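Local coordinates for tail protein, 43 kDa (Neisseria meningitidis MC58, PDB 3D37) that is of unknown function but probably forms part of the tail baseplate of a Mu-like prophage, at residues A9-V14 and E60-G65; R24-S29 and R320-R325. All blocks are in the same frame, centred on the assembly; numbering follows the deposited sequence.

Contact 1: residues A9-V14 and E60-G65; sequences AVSVRV and EVVIDG
R13 reaches across the neighbouring strand to lie over V62 and approach E60, on the face of the sheet that also carries S11. R13 CB starts 3.7 Å from E60 O. CG stands anti to the backbone N (chi1 -159°), and CD passes alongside E60 OE1. The chain bends at CG-CD (chi3 -81°), which places R13 NE 4.0 Å from V62 CG2. That methyl sits beneath the centre of the guanidinium, 3.7 Å from its plane, while NH2 meets V62 CG1. R13 NH1 and E60 OE1 form only a long salt bridge, 3.8 Å, OE1 lying oblique to the guanidinium. Underneath, strands 10-14 and 58-63 pair antiparallel. S11 and V62 exchange both backbone bonds, S11 N to V62 O being 2.9 Å, as do R13 and E60. At the far end D64 N donates to A9 O at 2.8 Å, and A9 N bonds D64 OD1 from the syn side, tilted out of the carboxylate plane. On the other face V10 CG2 touches I63 CG1 at 4.2 Å. E18 forms a salt bridge with R13 NE and a hydrogen bond with S11 OG; K288 pairs with D64 OD2. With six hydrogen bonds joining the segments, the long R13-E60 pair is probably a minor electrostatic contribution.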
# COMPACT_ATOMS: atom_id res chain seq x y z
N ALA A 9 -7.94 4.77 30.77
CA ALA A 9 -8.85 5.88 30.54
C ALA A 9 -8.00 7.14 30.32
O ALA A 9 -7.32 7.61 31.22
CB ALA A 9 -9.83 6.07 31.76
N VAL A 10 -8.00 7.62 29.08
CA VAL A 10 -7.24 8.79 28.69
C VAL A 10 -8.26 9.84 28.29
O VAL A 10 -9.10 9.61 27.37
CB VAL A 10 -6.27 8.47 27.54
CG1 VAL A 10 -5.45 9.74 27.17
CG2 VAL A 10 -5.34 7.35 27.90
N SER A 11 -8.20 11.01 28.94
CA SER A 11 -9.09 12.10 28.55
C SER A 11 -8.41 13.46 28.39
O SER A 11 -7.33 13.71 28.93
CB SER A 11 -10.23 12.27 29.55
OG SER A 11 -9.68 12.60 30.78
N VAL A 12 -9.09 14.33 27.65
CA VAL A 12 -8.76 15.74 27.56
C VAL A 12 -9.85 16.39 28.36
O VAL A 12 -11.00 16.35 27.96
CB VAL A 12 -8.74 16.23 26.10
CG1 VAL A 12 -8.49 17.75 26.00
CG2 VAL A 12 -7.70 15.46 25.32
N ARG A 13 -9.50 16.90 29.54
CA ARG A 13 -10.46 17.53 30.41
C ARG A 13 -10.53 19.02 30.08
O ARG A 13 -9.52 19.71 30.14
CB ARG A 13 -10.00 17.35 31.87
CG ARG A 13 -11.07 17.50 32.86
CD ARG A 13 -10.49 17.36 34.27
NE ARG A 13 -10.33 15.95 34.62
CZ ARG A 13 -9.56 15.50 35.62
NH1 ARG A 13 -8.80 16.31 36.29
NH2 ARG A 13 -9.54 14.22 35.92
N VAL A 14 -11.71 19.50 29.68
CA VAL A 14 -11.93 20.91 29.37
C VAL A 14 -13.25 21.33 30.02
O VAL A 14 -14.31 20.73 29.72
CB VAL A 14 -12.12 21.16 27.85
CG1 VAL A 14 -12.51 22.63 27.62
CG2 VAL A 14 -10.90 20.76 27.04
N GLU A 60 -6.48 19.77 30.51
CA GLU A 60 -5.58 18.85 31.17
C GLU A 60 -5.68 17.52 30.46
O GLU A 60 -6.76 17.12 30.01
CB GLU A 60 -5.93 18.72 32.67
CG GLU A 60 -5.60 19.97 33.43
CD GLU A 60 -6.31 20.05 34.80
OE1 GLU A 60 -7.41 19.54 34.92
OE2 GLU A 60 -5.75 20.63 35.76
N VAL A 61 -4.54 16.86 30.31
CA VAL A 61 -4.52 15.57 29.71
C VAL A 61 -4.43 14.60 30.89
O VAL A 61 -3.64 14.79 31.77
CB VAL A 61 -3.35 15.41 28.73
CG1 VAL A 61 -3.30 13.88 28.15
CG2 VAL A 61 -3.43 16.53 27.61
N VAL A 62 -5.30 13.61 30.94
CA VAL A 62 -5.40 12.77 32.14
C VAL A 62 -5.35 11.31 31.71
O VAL A 62 -6.03 10.90 30.79
CB VAL A 62 -6.71 13.08 32.96
CG1 VAL A 62 -6.64 12.47 34.39
CG2 VAL A 62 -6.93 14.58 33.08
N ILE A 63 -4.52 10.54 32.39
CA ILE A 63 -4.47 9.09 32.20
C ILE A 63 -4.79 8.45 33.56
O ILE A 63 -4.09 8.69 34.53
CB ILE A 63 -3.07 8.63 31.69
CG1 ILE A 63 -2.65 9.40 30.42
CG2 ILE A 63 -3.02 7.03 31.53
CD1 ILE A 63 -1.36 8.95 29.76
N ASP A 64 -5.84 7.64 33.60
CA ASP A 64 -6.31 6.93 34.82
C ASP A 64 -6.36 7.89 35.97
O ASP A 64 -5.84 7.59 37.04
CB ASP A 64 -5.39 5.75 35.21
CG ASP A 64 -5.48 4.60 34.27
OD1 ASP A 64 -6.55 4.44 33.61
OD2 ASP A 64 -4.49 3.82 34.22
N GLY A 65 -6.98 9.05 35.73
CA GLY A 65 -7.17 10.07 36.75
C GLY A 65 -5.94 10.80 37.15
O GLY A 65 -6.00 11.64 38.03

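Contact 2: residues R24-S29 and R320-R325; sequences RYDIDS and RFMLSR
L323 covers one face of the Y25 ring: its CB lies 3.5 Å from the ring centroid, 14° off the normal, in a CH-pi contact. L323 CD2 closes on Y25 CE2 at 3.4 Å, and F321 O lies in plane at the ring edge. Y25 CG stands between its backbone N and carbonyl carbon (chi1 55°), and the ring lies beside L323. Farther along the same face, I27 CB meets F321 CB at 4.0 Å, and I27 CG2 comes up to the phenyl edge. On the reverse face R320 lies side by side with D26. R320 NH2 donates to D26 OD1 at 3.2 Å from above the carboxylate plane, and NE adds a weak bond to the same oxygen. M322 SD, from R320's own strand, lies 3.5 Å above the guanidinium plane, over its centre. This antiparallel pairing joins a strand of the N-terminal GpP-like region to the end of strand 310-324, with 290 residues between the paired segments. Backbone bonds link Y25 with L323 and I27 with F321. Beyond them, E332 holds R320 NH1 and R334 pairs with D28 OD1, while the ring of F40 meets Y25. A water accepts from R24 NE and R325 N, bridging the segments.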
# COMPACT_ATOMS: atom_id res chain seq x y z
N ARG A 24 -6.77 7.63 18.27
CA ARG A 24 -5.33 7.75 18.26
C ARG A 24 -4.88 9.00 19.06
O ARG A 24 -5.65 9.91 19.26
CB ARG A 24 -4.79 7.68 16.81
CG ARG A 24 -4.82 8.94 16.05
CD ARG A 24 -4.25 8.78 14.62
NE ARG A 24 -5.35 8.23 13.86
CZ ARG A 24 -6.04 8.85 12.91
NH1 ARG A 24 -5.71 10.06 12.46
NH2 ARG A 24 -7.07 8.23 12.42
N TYR A 25 -3.70 8.94 19.64
CA TYR A 25 -3.13 10.13 20.26
C TYR A 25 -1.63 10.00 20.32
O TYR A 25 -1.05 8.91 20.15
CB TYR A 25 -3.73 10.40 21.67
CG TYR A 25 -3.64 9.22 22.66
CD1 TYR A 25 -2.42 8.83 23.21
CD2 TYR A 25 -4.79 8.54 23.08
CE1 TYR A 25 -2.34 7.80 24.14
CE2 TYR A 25 -4.69 7.42 23.98
CZ TYR A 25 -3.48 7.09 24.50
OH TYR A 25 -3.37 6.07 25.40
N ASP A 26 -1.00 11.15 20.56
CA ASP A 26 0.42 11.29 20.76
C ASP A 26 0.56 12.36 21.80
O ASP A 26 0.10 13.48 21.60
CB ASP A 26 1.07 11.77 19.47
CG ASP A 26 1.16 10.67 18.42
OD1 ASP A 26 1.92 9.67 18.58
OD2 ASP A 26 0.38 10.78 17.45
N ILE A 27 1.24 12.04 22.91
CA ILE A 27 1.46 12.97 24.01
C ILE A 27 2.97 12.95 24.26
O ILE A 27 3.51 11.94 24.70
CB ILE A 27 0.68 12.54 25.26
CG1 ILE A 27 -0.82 12.40 24.96
CG2 ILE A 27 0.90 13.51 26.48
CD1 ILE A 27 -1.55 11.46 26.00
N ASP A 28 3.63 14.07 23.92
CA ASP A 28 5.05 14.14 23.87
C ASP A 28 5.62 15.14 24.84
O ASP A 28 5.23 16.31 24.86
CB ASP A 28 5.57 14.36 22.45
CG ASP A 28 7.05 13.96 22.33
OD1 ASP A 28 7.92 14.61 22.94
OD2 ASP A 28 7.35 13.03 21.59
N SER A 29 6.44 14.61 25.76
CA SER A 29 7.21 15.43 26.73
C SER A 29 8.71 15.19 26.61
O SER A 29 9.16 14.08 26.41
CB SER A 29 6.78 15.13 28.16
OG SER A 29 5.39 15.21 28.28
N ARG A 320 6.99 9.65 24.78
CA ARG A 320 5.78 9.82 23.99
C ARG A 320 4.81 8.68 24.26
O ARG A 320 5.08 7.54 23.94
CB ARG A 320 6.23 9.94 22.53
CG ARG A 320 5.23 10.17 21.41
CD ARG A 320 6.10 10.22 20.10
NE ARG A 320 5.27 9.95 18.98
CZ ARG A 320 5.62 9.30 17.86
NH1 ARG A 320 6.88 8.85 17.64
NH2 ARG A 320 4.66 9.07 16.96
N PHE A 321 3.68 9.03 24.89
CA PHE A 321 2.50 8.20 24.99
C PHE A 321 1.77 8.18 23.64
O PHE A 321 1.47 9.23 23.06
CB PHE A 321 1.50 8.68 26.07
CG PHE A 321 2.05 8.75 27.47
CD1 PHE A 321 2.72 7.68 28.06
CD2 PHE A 321 1.81 9.90 28.25
CE1 PHE A 321 3.18 7.76 29.42
CE2 PHE A 321 2.26 9.99 29.62
CZ PHE A 321 2.91 8.94 30.19
N MET A 322 1.51 6.99 23.15
CA MET A 322 0.95 6.77 21.85
C MET A 322 -0.21 5.75 21.90
O MET A 322 -0.16 4.78 22.63
CB MET A 322 2.04 6.23 20.91
CG MET A 322 3.35 7.07 20.82
SD MET A 322 4.50 6.44 19.52
CE MET A 322 5.01 4.93 20.29
N LEU A 323 -1.23 6.00 21.11
CA LEU A 323 -2.26 5.04 20.76
C LEU A 323 -2.41 5.08 19.25
O LEU A 323 -2.53 6.16 18.69
CB LEU A 323 -3.64 5.43 21.36
CG LEU A 323 -4.94 4.66 21.02
CD1 LEU A 323 -4.90 3.19 21.44
CD2 LEU A 323 -6.14 5.41 21.61
N SER A 324 -2.45 3.91 18.63
CA SER A 324 -2.84 3.73 17.25
C SER A 324 -3.72 2.52 17.10
O SER A 324 -3.68 1.59 17.93
CB SER A 324 -1.62 3.57 16.33
OG SER A 324 -0.75 2.50 16.67
N ARG A 325 -4.47 2.48 16.00
CA ARG A 325 -5.25 1.29 15.66
C ARG A 325 -4.32 0.12 15.40
O ARG A 325 -4.54 -0.95 15.90
CB ARG A 325 -6.19 1.55 14.48
CG ARG A 325 -7.12 2.77 14.72
CD ARG A 325 -8.52 2.59 14.09
NE ARG A 325 -8.51 2.63 12.61
CZ ARG A 325 -9.57 2.95 11.83
NH1 ARG A 325 -10.77 3.27 12.38
NH2 ARG A 325 -9.44 2.96 10.49
O HOH W 1 -5.15 5.04 14.31

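Contacts 1 and 2 have their centres about 13 Å apart and share one apolar interior. The face of contact 1 bearing V10, V61 and I63 packs against the face of contact 2 bearing Y25, I27 and F321. V10 CG2 touches Y25 OH at 3.4 Å, I63 CD1 meets F321 CD2 at 3.6 Å, and V61 CG1 reaches I27 CD1 at 3.7 Å. F40 of strand 37-42 adds to this layer, touching V10, V61 and Y25. Contact 1 pairs two strands within the N-terminal region, whereas contact 2 brings in a C-terminal strand, whose F321 thereby packs on I63. The charged pairs R13-E60 and D26-R320 lie on the faces turned away from this shared interior.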